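Local coordinates for protein muconate lactonizing enzyme (Corynebacterium glutamicum, PDB 3I4K) that belongs to the enolase superfamily and binds a magnesium ion in its barrel domain, at residues V140-G145 against E157-E162; S167-M172 against L224-T229; S196-I201 against I324-E329. All blocks are in the same frame, centred on the assembly; numbering follows the deposited sequence.

Contact 1 of 3, residues V140-G145 against E157-E162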
ATOM      1  N   VAL A 140     -12.401  -3.912  19.995  1.00 41.12           N
ATOM      2  CA  VAL A 140     -12.084  -2.597  20.517  1.00 40.48           C
ATOM      3  C   VAL A 140     -11.509  -2.674  21.918  1.00 39.36           C
ATOM      4  O   VAL A 140     -12.117  -3.244  22.831  1.00 39.94           O
ATOM      5  CB  VAL A 140     -13.344  -1.687  20.524  1.00 42.60           C
ATOM      6  CG1 VAL A 140     -12.994  -0.293  21.061  1.00 40.00           C
ATOM      7  CG2 VAL A 140     -13.901  -1.577  19.114  1.00 42.92           C
ATOM      8  N   THR A 141     -10.314  -2.115  22.064  1.00 37.11           N
ATOM      9  CA  THR A 141      -9.619  -2.061  23.341  1.00 36.23           C
ATOM     10  C   THR A 141     -10.047  -0.738  23.963  1.00 36.40           C
ATOM     11  O   THR A 141     -10.058   0.290  23.283  1.00 35.39           O
ATOM     12  CB  THR A 141      -8.074  -2.040  23.150  1.00 36.86           C
ATOM     13  OG1 THR A 141      -7.647  -3.249  22.513  1.00 33.85           O
ATOM     14  CG2 THR A 141      -7.368  -1.901  24.494  1.00 33.62           C
ATOM     15  N   TRP A 142     -10.409  -0.758  25.242  1.00 36.56           N
ATOM     16  CA  TRP A 142     -10.827   0.468  25.919  1.00 38.59           C
ATOM     17  C   TRP A 142      -9.648   1.067  26.679  1.00 35.96           C
ATOM     18  O   TRP A 142      -9.003   0.388  27.477  1.00 34.65           O
ATOM     19  CB  TRP A 142     -12.005   0.187  26.879  1.00 40.83           C
ATOM     20  CG  TRP A 142     -12.476   1.405  27.659  1.00 42.63           C
ATOM     21  CD1 TRP A 142     -12.210   1.692  28.972  1.00 44.68           C
ATOM     22  CD2 TRP A 142     -13.245   2.512  27.157  1.00 42.73           C
ATOM     23  NE1 TRP A 142     -12.764   2.907  29.315  1.00 42.15           N
ATOM     24  CE2 TRP A 142     -13.402   3.431  28.223  1.00 42.72           C
ATOM     25  CE3 TRP A 142     -13.814   2.817  25.912  1.00 43.89           C
ATOM     26  CZ2 TRP A 142     -14.106   4.638  28.081  1.00 42.63           C
ATOM     27  CZ3 TRP A 142     -14.520   4.026  25.769  1.00 45.32           C
ATOM     28  CH2 TRP A 142     -14.655   4.917  26.852  1.00 45.38           C
ATOM     29  N   ALA A 143      -9.364   2.337  26.411  1.00 36.13           N
ATOM     30  CA  ALA A 143      -8.257   3.026  27.068  1.00 39.07           C
ATOM     31  C   ALA A 143      -8.745   3.938  28.195  1.00 40.59           C
ATOM     32  O   ALA A 143      -9.705   4.690  28.039  1.00 42.22           O
ATOM     33  CB  ALA A 143      -7.473   3.846  26.046  1.00 37.47           C
ATOM     34  N   LEU A 144      -8.083   3.854  29.336  1.00 42.33           N
ATOM     35  CA  LEU A 144      -8.424   4.697  30.466  1.00 45.38           C
ATOM     36  C   LEU A 144      -7.342   5.756  30.591  1.00 45.74           C
ATOM     37  O   LEU A 144      -6.153   5.444  30.504  1.00 47.36           O
ATOM     38  CB  LEU A 144      -8.462   3.888  31.767  1.00 44.71           C
ATOM     39  CG  LEU A 144      -9.547   2.838  31.999  1.00 47.45           C
ATOM     40  CD1 LEU A 144      -9.192   1.555  31.252  1.00 48.22           C
ATOM     41  CD2 LEU A 144      -9.667   2.565  33.494  1.00 43.31           C
ATOM     42  N   GLY A 145      -7.743   7.010  30.775  1.00 45.37           N
ATOM     43  CA  GLY A 145      -6.756   8.057  30.965  1.00 42.04           C
ATOM     44  C   GLY A 145      -6.158   7.775  32.334  1.00 41.71           C
ATOM     45  O   GLY A 145      -6.559   6.802  32.977  1.00 39.31           O
ATOM     46  N   GLU A 157     -14.640  -2.677  35.424  1.00 50.24           N
ATOM     47  CA  GLU A 157     -15.799  -3.526  35.753  1.00 50.11           C
ATOM     48  C   GLU A 157     -17.034  -3.060  34.981  1.00 49.56           C
ATOM     49  O   GLU A 157     -17.765  -3.860  34.390  1.00 47.92           O
ATOM     50  CB  GLU A 157     -16.113  -3.450  37.249  1.00 51.01           C
ATOM     51  CG  GLU A 157     -14.958  -3.785  38.156  1.00 55.84           C
ATOM     52  CD  GLU A 157     -14.576  -5.244  38.092  1.00 57.55           C
ATOM     53  OE1 GLU A 157     -14.484  -5.783  36.971  1.00 58.56           O
ATOM     54  OE2 GLU A 157     -14.361  -5.846  39.166  1.00 60.69           O
ATOM     55  N   GLU A 158     -17.263  -1.753  34.999  1.00 49.54           N
ATOM     56  CA  GLU A 158     -18.405  -1.187  34.305  1.00 50.87           C
ATOM     57  C   GLU A 158     -18.309  -1.492  32.815  1.00 49.63           C
ATOM     58  O   GLU A 158     -19.248  -2.024  32.221  1.00 49.18           O
ATOM     59  CB  GLU A 158     -18.472   0.324  34.542  1.00 52.42           C
ATOM     60  CG  GLU A 158     -19.595   1.019  33.785  1.00 58.52           C
ATOM     61  CD  GLU A 158     -19.818   2.456  34.246  1.00 62.19           C
ATOM     62  OE1 GLU A 158     -18.836   3.229  34.315  1.00 62.72           O
ATOM     63  OE2 GLU A 158     -20.983   2.811  34.532  1.00 64.34           O
ATOM     64  N   ARG A 159     -17.164  -1.168  32.222  1.00 49.00           N
ATOM     65  CA  ARG A 159     -16.953  -1.408  30.799  1.00 48.93           C
ATOM     66  C   ARG A 159     -17.152  -2.877  30.434  1.00 48.65           C
ATOM     67  O   ARG A 159     -17.812  -3.194  29.444  1.00 49.23           O
ATOM     68  CB  ARG A 159     -15.549  -0.960  30.380  1.00 46.12           C
ATOM     69  CG  ARG A 159     -15.307   0.544  30.448  1.00 47.69           C
ATOM     70  CD  ARG A 159     -16.201   1.323  29.486  1.00 46.42           C
ATOM     71  NE  ARG A 159     -16.133   0.794  28.128  1.00 48.23           N
ATOM     72  CZ  ARG A 159     -16.630   1.409  27.058  1.00 50.05           C
ATOM     73  NH1 ARG A 159     -17.235   2.584  27.188  1.00 49.47           N
ATOM     74  NH2 ARG A 159     -16.522   0.850  25.858  1.00 48.47           N
ATOM     75  N   ILE A 160     -16.587  -3.774  31.231  1.00 48.98           N
ATOM     76  CA  ILE A 160     -16.718  -5.196  30.952  1.00 52.69           C
ATOM     77  C   ILE A 160     -18.185  -5.590  30.861  1.00 55.32           C
ATOM     78  O   ILE A 160     -18.621  -6.211  29.890  1.00 55.11           O
ATOM     79  CB  ILE A 160     -16.046  -6.055  32.049  1.00 52.24           C
ATOM     80  CG1 ILE A 160     -14.524  -5.910  31.965  1.00 51.32           C
ATOM     81  CG2 ILE A 160     -16.458  -7.517  31.893  1.00 52.49           C
ATOM     82  CD1 ILE A 160     -13.764  -6.676  33.030  1.00 49.68           C
ATOM     83  N   GLU A 161     -18.941  -5.206  31.883  1.00 57.30           N
ATOM     84  CA  GLU A 161     -20.353  -5.532  31.963  1.00 58.10           C
ATOM     85  C   GLU A 161     -21.258  -4.827  30.962  1.00 57.32           C
ATOM     86  O   GLU A 161     -22.242  -5.406  30.506  1.00 57.53           O
ATOM     87  CB  GLU A 161     -20.849  -5.264  33.386  1.00 61.54           C
ATOM     88  CG  GLU A 161     -21.197  -6.526  34.153  1.00 66.49           C
ATOM     89  CD  GLU A 161     -22.485  -7.159  33.658  1.00 69.15           C
ATOM     90  OE1 GLU A 161     -23.563  -6.566  33.889  1.00 71.70           O
ATOM     91  OE2 GLU A 161     -22.422  -8.239  33.031  1.00 70.25           O
ATOM     92  N   GLU A 162     -20.923  -3.595  30.596  1.00 55.85           N
ATOM     93  CA  GLU A 162     -21.771  -2.849  29.679  1.00 55.93           C
ATOM     94  C   GLU A 162     -21.386  -2.843  28.202  1.00 55.53           C
ATOM     95  O   GLU A 162     -22.249  -2.652  27.345  1.00 56.43           O
ATOM     96  CB  GLU A 162     -21.907  -1.406  30.164  1.00 57.52           C
ATOM     97  CG  GLU A 162     -22.860  -0.572  29.326  1.00 62.44           C
ATOM     98  CD  GLU A 162     -22.916   0.878  29.764  1.00 65.36           C
ATOM     99  OE1 GLU A 162     -23.693   1.646  29.156  1.00 67.30           O
ATOM    100  OE2 GLU A 162     -22.185   1.253  30.711  1.00 66.43           O
TER
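W142 and R159 have the CA atoms that come nearest each other here, 8.1 Å apart, where strand 137-144 runs past the inner side of the helix that includes 157-162. The two elements belong to one beta-alpha-beta unit, strand 137-144, helix 149-163 and strand 167-171, and at this spacing no backbone hydrogen bond links them; two side chains bridge the gap. Within the helix, E162 N bonds to E158 O at 2.8 Å. Both W142 and R159 send their CB toward the opposite segment. A chi1 of 178° carries the indole out toward the helix, CG anti to the backbone N, and chi2 of -103° turns one ring face to it. R159 does not reach straight across: its chain bends at chi2 and chi3 and so lays the guanidinium flat on that face, the planes only 8° apart. R159 CZ sits 3.5 Å from the centroid of the six-membered ring of W142, a cation-pi contact over the face, while R159 CD lies 3.8 Å from the centroid of the five-membered ring, a CH-pi contact. The nearest atoms are R159 NH2 and W142 CE3, at 3.3 Å, and R159 NH1 lies 3.4 Å from W142 CZ3. W142 NE1 is hydrogen-bonded to E155 OE2, which helps fix the indole. F331 also meets the indole, its ring inclined to it. The stack uses the broad face of the guanidinium and does not compete with its N-H groups; NH2 still bonds to Q334 OE1 and N165 OD1. The buried positive charge is therefore probably eased by the indole as well as by these amide oxygens.

Contact 2 of 3, residues S167-M172 against L224-T229. With MG (magnesium ion), chain J; ACY (acetic acid), chain I.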
ATOM      1  N   SER A 167     -10.138  -6.227  26.374  1.00 41.41           N
ATOM      2  CA  SER A 167      -8.808  -5.664  26.553  1.00 40.57           C
ATOM      3  C   SER A 167      -8.893  -4.198  26.976  1.00 39.40           C
ATOM      4  O   SER A 167      -9.753  -3.440  26.497  1.00 38.35           O
ATOM      5  CB  SER A 167      -7.984  -5.789  25.256  1.00 39.28           C
ATOM      6  OG  SER A 167      -8.434  -4.883  24.259  1.00 39.26           O
ATOM      7  N   PHE A 168      -7.988  -3.814  27.871  1.00 38.94           N
ATOM      8  CA  PHE A 168      -7.929  -2.455  28.393  1.00 39.79           C
ATOM      9  C   PHE A 168      -6.517  -1.870  28.346  1.00 37.80           C
ATOM     10  O   PHE A 168      -5.534  -2.546  28.644  1.00 34.85           O
ATOM     11  CB  PHE A 168      -8.453  -2.447  29.831  1.00 41.35           C
ATOM     12  CG  PHE A 168      -9.918  -2.740  29.932  1.00 41.88           C
ATOM     13  CD1 PHE A 168     -10.856  -1.725  29.740  1.00 43.47           C
ATOM     14  CD2 PHE A 168     -10.367  -4.035  30.169  1.00 43.29           C
ATOM     15  CE1 PHE A 168     -12.220  -1.999  29.780  1.00 43.46           C
ATOM     16  CE2 PHE A 168     -11.726  -4.320  30.211  1.00 42.69           C
ATOM     17  CZ  PHE A 168     -12.655  -3.300  30.016  1.00 43.92           C
ATOM     18  N   LYS A 169      -6.442  -0.602  27.967  1.00 37.80           N
ATOM     19  CA  LYS A 169      -5.180   0.127  27.870  1.00 39.21           C
ATOM     20  C   LYS A 169      -5.151   1.211  28.957  1.00 39.84           C
ATOM     21  O   LYS A 169      -6.059   2.050  29.036  1.00 39.30           O
ATOM     22  CB  LYS A 169      -5.073   0.751  26.481  1.00 37.35           C
ATOM     23  CG  LYS A 169      -3.941   1.732  26.272  1.00 37.45           C
ATOM     24  CD  LYS A 169      -4.048   2.303  24.871  1.00 33.36           C
ATOM     25  CE  LYS A 169      -3.264   3.574  24.714  1.00 28.42           C
ATOM     26  NZ  LYS A 169      -3.281   4.002  23.290  1.00 32.15           N
ATOM     27  N   LEU A 170      -4.110   1.183  29.788  1.00 39.68           N
ATOM     28  CA  LEU A 170      -3.942   2.140  30.884  1.00 40.00           C
ATOM     29  C   LEU A 170      -2.854   3.180  30.609  1.00 40.52           C
ATOM     30  O   LEU A 170      -1.667   2.845  30.523  1.00 38.10           O
ATOM     31  CB  LEU A 170      -3.583   1.394  32.169  1.00 39.86           C
ATOM     32  CG  LEU A 170      -4.558   0.315  32.636  1.00 43.92           C
ATOM     33  CD1 LEU A 170      -3.918  -0.548  33.703  1.00 42.56           C
ATOM     34  CD2 LEU A 170      -5.807   0.984  33.157  1.00 45.12           C
ATOM     35  N   LYS A 171      -3.252   4.441  30.480  1.00 40.07           N
ATOM     36  CA  LYS A 171      -2.291   5.507  30.241  1.00 39.78           C
ATOM     37  C   LYS A 171      -1.492   5.725  31.531  1.00 39.68           C
ATOM     38  O   LYS A 171      -2.022   5.555  32.626  1.00 40.19           O
ATOM     39  CB  LYS A 171      -3.017   6.798  29.828  1.00 40.18           C
ATOM     40  CG  LYS A 171      -3.584   6.777  28.398  1.00 41.69           C
ATOM     41  CD  LYS A 171      -4.538   7.946  28.131  1.00 42.89           C
ATOM     42  CE  LYS A 171      -4.842   8.147  26.637  1.00 43.69           C
ATOM     43  NZ  LYS A 171      -5.547   7.031  25.936  1.00 45.96           N
HETATM   44  N   MSE A 172      -0.217   6.072  31.393  1.00 39.02           N
HETATM   45  CA  MSE A 172       0.667   6.315  32.530  1.00 40.83           C
HETATM   46  C   MSE A 172       1.549   7.507  32.194  1.00 39.77           C
HETATM   47  O   MSE A 172       1.428   8.092  31.125  1.00 40.05           O
HETATM   48  CB  MSE A 172       1.590   5.123  32.776  1.00 40.83           C
HETATM   49  CG  MSE A 172       0.921   3.778  32.938  1.00 43.40           C
HETATM   50 SE   MSE A 172       2.275   2.393  33.218  1.00 49.22          SE
HETATM   51  CE  MSE A 172       2.787   2.835  35.045  1.00 47.25           C
ATOM     52  N   LEU A 224       1.502  -5.617  27.148  1.00 35.81           N
ATOM     53  CA  LEU A 224       1.969  -4.766  26.076  1.00 36.73           C
ATOM     54  C   LEU A 224       2.393  -3.398  26.562  1.00 34.59           C
ATOM     55  O   LEU A 224       1.636  -2.711  27.250  1.00 37.07           O
ATOM     56  CB  LEU A 224       0.859  -4.621  25.021  1.00 33.43           C
ATOM     57  CG  LEU A 224       1.191  -3.832  23.748  1.00 35.82           C
ATOM     58  CD1 LEU A 224       2.015  -4.699  22.818  1.00 33.37           C
ATOM     59  CD2 LEU A 224      -0.087  -3.422  23.037  1.00 34.83           C
ATOM     60  N   PHE A 225       3.605  -3.005  26.201  1.00 34.58           N
ATOM     61  CA  PHE A 225       4.105  -1.694  26.583  1.00 33.55           C
ATOM     62  C   PHE A 225       4.115  -0.763  25.374  1.00 34.25           C
ATOM     63  O   PHE A 225       5.000  -0.853  24.515  1.00 34.16           O
ATOM     64  CB  PHE A 225       5.522  -1.788  27.155  1.00 32.58           C
ATOM     65  CG  PHE A 225       5.663  -2.741  28.312  1.00 33.59           C
ATOM     66  CD1 PHE A 225       4.684  -2.822  29.297  1.00 32.09           C
ATOM     67  CD2 PHE A 225       6.806  -3.525  28.439  1.00 30.93           C
ATOM     68  CE1 PHE A 225       4.848  -3.676  30.401  1.00 33.88           C
ATOM     69  CE2 PHE A 225       6.979  -4.370  29.522  1.00 30.98           C
ATOM     70  CZ  PHE A 225       5.996  -4.448  30.511  1.00 31.37           C
ATOM     71  N   GLU A 226       3.121   0.118  25.296  1.00 32.18           N
ATOM     72  CA  GLU A 226       3.043   1.081  24.199  1.00 31.13           C
ATOM     73  C   GLU A 226       3.922   2.295  24.498  1.00 32.23           C
ATOM     74  O   GLU A 226       3.885   2.839  25.606  1.00 33.25           O
ATOM     75  CB  GLU A 226       1.600   1.532  23.974  1.00 29.36           C
ATOM     76  CG  GLU A 226       1.451   2.660  22.937  1.00 31.28           C
ATOM     77  CD  GLU A 226      -0.001   2.979  22.603  1.00 28.73           C
ATOM     78  OE1 GLU A 226      -0.906   2.346  23.190  1.00 28.62           O
ATOM     79  OE2 GLU A 226      -0.239   3.862  21.750  1.00 33.10           O
ATOM     80  N   GLN A 227       4.711   2.699  23.499  1.00 30.95           N
ATOM     81  CA  GLN A 227       5.628   3.836  23.564  1.00 30.00           C
ATOM     82  C   GLN A 227       5.955   4.341  24.973  1.00 31.84           C
ATOM     83  O   GLN A 227       5.610   5.469  25.337  1.00 32.72           O
ATOM     84  CB  GLN A 227       5.066   4.996  22.737  1.00 29.53           C
ATOM     85  CG  GLN A 227       6.117   6.004  22.290  1.00 28.77           C
ATOM     86  CD  GLN A 227       6.984   5.484  21.135  1.00 29.37           C
ATOM     87  OE1 GLN A 227       6.465   4.954  20.141  1.00 27.90           O
ATOM     88  NE2 GLN A 227       8.300   5.652  21.252  1.00 25.94           N
ATOM     89  N   PRO A 228       6.640   3.523  25.782  1.00 31.52           N
ATOM     90  CA  PRO A 228       6.978   3.954  27.140  1.00 32.16           C
ATOM     91  C   PRO A 228       8.048   5.034  27.169  1.00 34.00           C
ATOM     92  O   PRO A 228       8.128   5.819  28.123  1.00 34.89           O
ATOM     93  CB  PRO A 228       7.479   2.675  27.789  1.00 33.48           C
ATOM     94  CG  PRO A 228       8.167   1.985  26.630  1.00 35.35           C
ATOM     95  CD  PRO A 228       7.155   2.168  25.516  1.00 30.07           C
ATOM     96  N   THR A 229       8.848   5.078  26.106  1.00 31.94           N
ATOM     97  CA  THR A 229       9.972   5.994  26.007  1.00 30.29           C
ATOM     98  C   THR A 229       9.998   6.869  24.739  1.00 30.36           C
ATOM     99  O   THR A 229       9.204   6.675  23.819  1.00 30.61           O
ATOM    100  CB  THR A 229      11.251   5.168  26.101  1.00 31.16           C
ATOM    101  OG1 THR A 229      11.160   4.081  25.177  1.00 30.43           O
ATOM    102  CG2 THR A 229      11.409   4.596  27.505  1.00 32.05           C
TER
HETATM  103 MG    MG J 385      -0.328   5.974  22.178  1.00 28.28          MG
HETATM  104  C   ACY I 384      -2.330   7.680  22.073  1.00 34.04           C
HETATM  105  O   ACY I 384      -1.212   8.127  22.261  1.00 32.46           O
HETATM  106  OXT ACY I 384      -2.508   6.368  21.909  1.00 34.02           O
HETATM  107  CH3 ACY I 384      -3.527   8.596  22.018  1.00 34.85           C
HETATM  108  O   HOH W   1       1.671   6.310  22.711  1.00 33.52           O
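K169 NZ and E226 OE1 form a salt bridge of 2.9 Å, although as a hydrogen bond it is weak. A better-formed bond runs from K169 NZ to OXT of the bound acetic acid, at 2.8 Å, and the same ammonium also forms a salt bridge with E329. The carboxylate of E226 divides its work: OE1 faces the lysine, and OE2 binds the magnesium ion at 2.2 Å. Both oxygens of the acetic acid, water 1, D200 and D251 complete the metal's shell, and W61 NE1 bonds to the acetic acid. K169 is extended from CB to NZ, with CG anti to the backbone N (chi1 170°), and meets the likewise extended E226 at about a right angle. E226 OE1 lies beside the CE-NZ bond, 3.1 Å from K169 CE, which may explain the weak hydrogen bond. Beyond the glutamate the chain leaves the strand, and Q227 NE2 bonds to T229 O at 2.9 Å. Strand 196-200 lies between the two strands, whose alternate side chains turn inward. Acidic metal ligands at the C-terminal ends of successive barrel strands, here D200, E226 and D251, with a lysine from the strand before, are characteristic of the enolase superfamily.

Contact 3 of 3, residues S196-I201 against I324-E329. With MG (magnesium ion), chain J.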
ATOM      1  N   SER A 196      -7.038  -8.535  28.932  1.00 44.39           N
ATOM      2  CA  SER A 196      -5.687  -8.268  28.458  1.00 40.70           C
ATOM      3  C   SER A 196      -5.366  -6.830  28.835  1.00 39.79           C
ATOM      4  O   SER A 196      -6.083  -5.906  28.443  1.00 40.21           O
ATOM      5  CB  SER A 196      -5.613  -8.437  26.933  1.00 38.79           C
ATOM      6  OG  SER A 196      -4.359  -7.991  26.420  1.00 38.77           O
ATOM      7  N   LEU A 197      -4.291  -6.640  29.592  1.00 38.82           N
ATOM      8  CA  LEU A 197      -3.904  -5.306  30.026  1.00 38.63           C
ATOM      9  C   LEU A 197      -2.681  -4.761  29.301  1.00 38.14           C
ATOM     10  O   LEU A 197      -1.654  -5.429  29.232  1.00 38.34           O
ATOM     11  CB  LEU A 197      -3.636  -5.312  31.535  1.00 37.83           C
ATOM     12  CG  LEU A 197      -4.833  -5.654  32.430  1.00 39.74           C
ATOM     13  CD1 LEU A 197      -4.400  -5.669  33.888  1.00 37.43           C
ATOM     14  CD2 LEU A 197      -5.947  -4.628  32.207  1.00 41.23           C
ATOM     15  N   ARG A 198      -2.809  -3.546  28.770  1.00 36.85           N
ATOM     16  CA  ARG A 198      -1.726  -2.862  28.069  1.00 36.47           C
ATOM     17  C   ARG A 198      -1.560  -1.489  28.716  1.00 36.75           C
ATOM     18  O   ARG A 198      -2.492  -0.991  29.353  1.00 33.88           O
ATOM     19  CB  ARG A 198      -2.062  -2.628  26.591  1.00 37.85           C
ATOM     20  CG  ARG A 198      -2.477  -3.847  25.800  1.00 32.94           C
ATOM     21  CD  ARG A 198      -3.951  -4.119  25.991  1.00 34.31           C
ATOM     22  NE  ARG A 198      -4.380  -5.277  25.222  1.00 31.99           N
ATOM     23  CZ  ARG A 198      -4.651  -5.252  23.927  1.00 31.58           C
ATOM     24  NH1 ARG A 198      -4.541  -4.119  23.242  1.00 31.99           N
ATOM     25  NH2 ARG A 198      -5.041  -6.364  23.321  1.00 33.57           N
ATOM     26  N   ILE A 199      -0.376  -0.893  28.567  1.00 35.01           N
ATOM     27  CA  ILE A 199      -0.132   0.446  29.090  1.00 35.42           C
ATOM     28  C   ILE A 199       0.397   1.336  27.967  1.00 36.14           C
ATOM     29  O   ILE A 199       0.707   0.855  26.872  1.00 33.55           O
ATOM     30  CB  ILE A 199       0.855   0.444  30.285  1.00 35.38           C
ATOM     31  CG1 ILE A 199       2.196  -0.166  29.881  1.00 38.13           C
ATOM     32  CG2 ILE A 199       0.246  -0.295  31.456  1.00 35.15           C
ATOM     33  CD1 ILE A 199       3.150   0.840  29.273  1.00 37.97           C
ATOM     34  N   ASP A 200       0.463   2.635  28.233  1.00 35.52           N
ATOM     35  CA  ASP A 200       0.946   3.607  27.259  1.00 34.85           C
ATOM     36  C   ASP A 200       1.427   4.815  28.060  1.00 36.29           C
ATOM     37  O   ASP A 200       0.641   5.439  28.780  1.00 35.91           O
ATOM     38  CB  ASP A 200      -0.190   4.006  26.305  1.00 34.34           C
ATOM     39  CG  ASP A 200       0.268   4.961  25.215  1.00 34.49           C
ATOM     40  OD1 ASP A 200       1.459   5.322  25.218  1.00 35.05           O
ATOM     41  OD2 ASP A 200      -0.554   5.360  24.353  1.00 35.93           O
ATOM     42  N   ILE A 201       2.716   5.126  27.951  1.00 34.14           N
ATOM     43  CA  ILE A 201       3.292   6.242  28.688  1.00 33.52           C
ATOM     44  C   ILE A 201       3.548   7.459  27.811  1.00 35.37           C
ATOM     45  O   ILE A 201       4.133   8.452  28.256  1.00 37.83           O
ATOM     46  CB  ILE A 201       4.602   5.819  29.361  1.00 32.80           C
ATOM     47  CG1 ILE A 201       4.471   4.372  29.843  1.00 29.68           C
ATOM     48  CG2 ILE A 201       4.883   6.721  30.580  1.00 35.18           C
ATOM     49  CD1 ILE A 201       5.679   3.856  30.579  1.00 27.86           C
ATOM     50  N   ILE A 324      -4.393  -5.203   9.670  1.00 33.28           N
ATOM     51  CA  ILE A 324      -4.816  -4.675  10.975  1.00 33.07           C
ATOM     52  C   ILE A 324      -5.154  -6.009  11.598  1.00 33.08           C
ATOM     53  O   ILE A 324      -6.271  -6.510  11.483  1.00 34.76           O
ATOM     54  CB  ILE A 324      -6.088  -3.823  10.913  1.00 32.51           C
ATOM     55  CG1 ILE A 324      -5.808  -2.498  10.212  1.00 30.52           C
ATOM     56  CG2 ILE A 324      -6.603  -3.575  12.349  1.00 31.98           C
ATOM     57  CD1 ILE A 324      -4.904  -1.553  11.002  1.00 33.68           C
ATOM     58  N   SER A 325      -4.149  -6.586  12.229  1.00 30.49           N
ATOM     59  CA  SER A 325      -4.218  -7.912  12.821  1.00 30.19           C
ATOM     60  C   SER A 325      -4.240  -7.968  14.340  1.00 31.48           C
ATOM     61  O   SER A 325      -4.175  -9.059  14.920  1.00 34.36           O
ATOM     62  CB  SER A 325      -2.999  -8.674  12.331  1.00 29.38           C
ATOM     63  OG  SER A 325      -1.867  -7.831  12.516  1.00 28.08           O
ATOM     64  N   TYR A 326      -4.330  -6.810  14.984  1.00 33.32           N
ATOM     65  CA  TYR A 326      -4.323  -6.755  16.433  1.00 31.98           C
ATOM     66  C   TYR A 326      -5.483  -5.934  17.005  1.00 33.75           C
ATOM     67  O   TYR A 326      -5.306  -5.156  17.943  1.00 32.82           O
ATOM     68  CB  TYR A 326      -2.980  -6.182  16.897  1.00 33.96           C
ATOM     69  CG  TYR A 326      -2.734  -6.304  18.378  1.00 36.51           C
ATOM     70  CD1 TYR A 326      -2.792  -7.542  19.008  1.00 34.48           C
ATOM     71  CD2 TYR A 326      -2.442  -5.179  19.152  1.00 36.74           C
ATOM     72  CE1 TYR A 326      -2.568  -7.662  20.364  1.00 36.05           C
ATOM     73  CE2 TYR A 326      -2.216  -5.289  20.514  1.00 37.76           C
ATOM     74  CZ  TYR A 326      -2.278  -6.535  21.114  1.00 38.27           C
ATOM     75  OH  TYR A 326      -2.020  -6.657  22.459  1.00 38.33           O
ATOM     76  N   GLY A 327      -6.673  -6.119  16.448  1.00 32.52           N
ATOM     77  CA  GLY A 327      -7.816  -5.378  16.928  1.00 33.08           C
ATOM     78  C   GLY A 327      -7.605  -3.880  16.792  1.00 35.35           C
ATOM     79  O   GLY A 327      -6.726  -3.435  16.049  1.00 31.84           O
ATOM     80  N   THR A 328      -8.407  -3.102  17.522  1.00 34.58           N
ATOM     81  CA  THR A 328      -8.335  -1.645  17.476  1.00 35.90           C
ATOM     82  C   THR A 328      -8.653  -1.051  18.856  1.00 35.95           C
ATOM     83  O   THR A 328      -8.876  -1.774  19.824  1.00 35.04           O
ATOM     84  CB  THR A 328      -9.394  -1.063  16.516  1.00 36.75           C
ATOM     85  OG1 THR A 328     -10.670  -1.067  17.179  1.00 37.60           O
ATOM     86  CG2 THR A 328      -9.509  -1.904  15.237  1.00 32.88           C
ATOM     87  N   GLU A 329      -8.667   0.275  18.914  1.00 36.38           N
ATOM     88  CA  GLU A 329      -9.011   1.026  20.122  1.00 37.32           C
ATOM     89  C   GLU A 329      -9.816   2.214  19.608  1.00 37.69           C
ATOM     90  O   GLU A 329      -9.690   3.333  20.101  1.00 40.13           O
ATOM     91  CB  GLU A 329      -7.756   1.523  20.856  1.00 36.14           C
ATOM     92  CG  GLU A 329      -6.740   2.215  19.961  1.00 37.70           C
ATOM     93  CD  GLU A 329      -5.700   3.014  20.733  1.00 39.86           C
ATOM     94  OE1 GLU A 329      -5.422   2.680  21.906  1.00 39.25           O
ATOM     95  OE2 GLU A 329      -5.155   3.977  20.151  1.00 41.24           O
TER
HETATM   96 MG    MG J 385      -0.328   5.974  22.178  1.00 28.28          MG
HETATM   97  O   HOH W   2      -5.880  -5.425  20.571  1.00 35.69           O
HETATM   98  O   HOH W   1       1.671   6.310  22.711  1.00 33.52           O
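The (beta/alpha)-barrel of the enolase superfamily is crossed on its inside by this contact, in which R198 of strand 196-200 meets Y326 of the corner between the short strands 324-325 and 327-328. The chains stand well apart, R198 CA and E329 CA being nearest at 11.5 Å, so two long side chains span the interior from opposite directions. The guanidinium and the phenol ring are almost parallel, 5° apart, but only partly overlap: Y326 OH lies over one face of the guanidinium, toward its rim. R198 NH2 comes within 3.2 Å of Y326 OH, yet the angle is too poor for a hydrogen bond, and the contact is one of packing. In-plane partners hold the guanidinium instead. R198 NE gives a straight bond to S196 OG at 3.0 Å, with an N-H...O angle of 168°, and S196 OG is in turn bonded to E223. The bend at chi2 (84°) turns the arginine chain back along its own strand, bringing NE to that hydroxyl two residues earlier. Water 2 joins the segments: it accepts from R198 NH2 and donates to Y326 O, while lying over a face of the phenol ring. Y326 O is also bonded to H300 ND1, and the rings of Y326 and H300 meet with their planes inclined. Farther along the same strand, D200 serves the metal site with E226 and D251. D200 OD1 accepts from N202 N and lies 2.7 Å from water 1, which probably donates to it; D200 OD2 binds the magnesium ion at 2.3 Å.

Each contact has at least one segment in the barrel sheet, but they use different faces of its strands. Contact 1 is buried between strand 137-144 and its covering helix, on the outer layer, whereas contacts 2 and 3 lie on the inside, their centres 8 Å apart. Strand 196-200 of contact 3 stands between the two strands of contact 2, and both share the magnesium ion and water 1. Contact 3 is only partly buried, with a water bridging its segments. Chemistry follows place: a cation-pi stack in the outer layer, a salt bridge beside the metal, and near-parallel packing without a direct hydrogen bond across the interior. T141 ties contact 1 to both others, through S167 and T328.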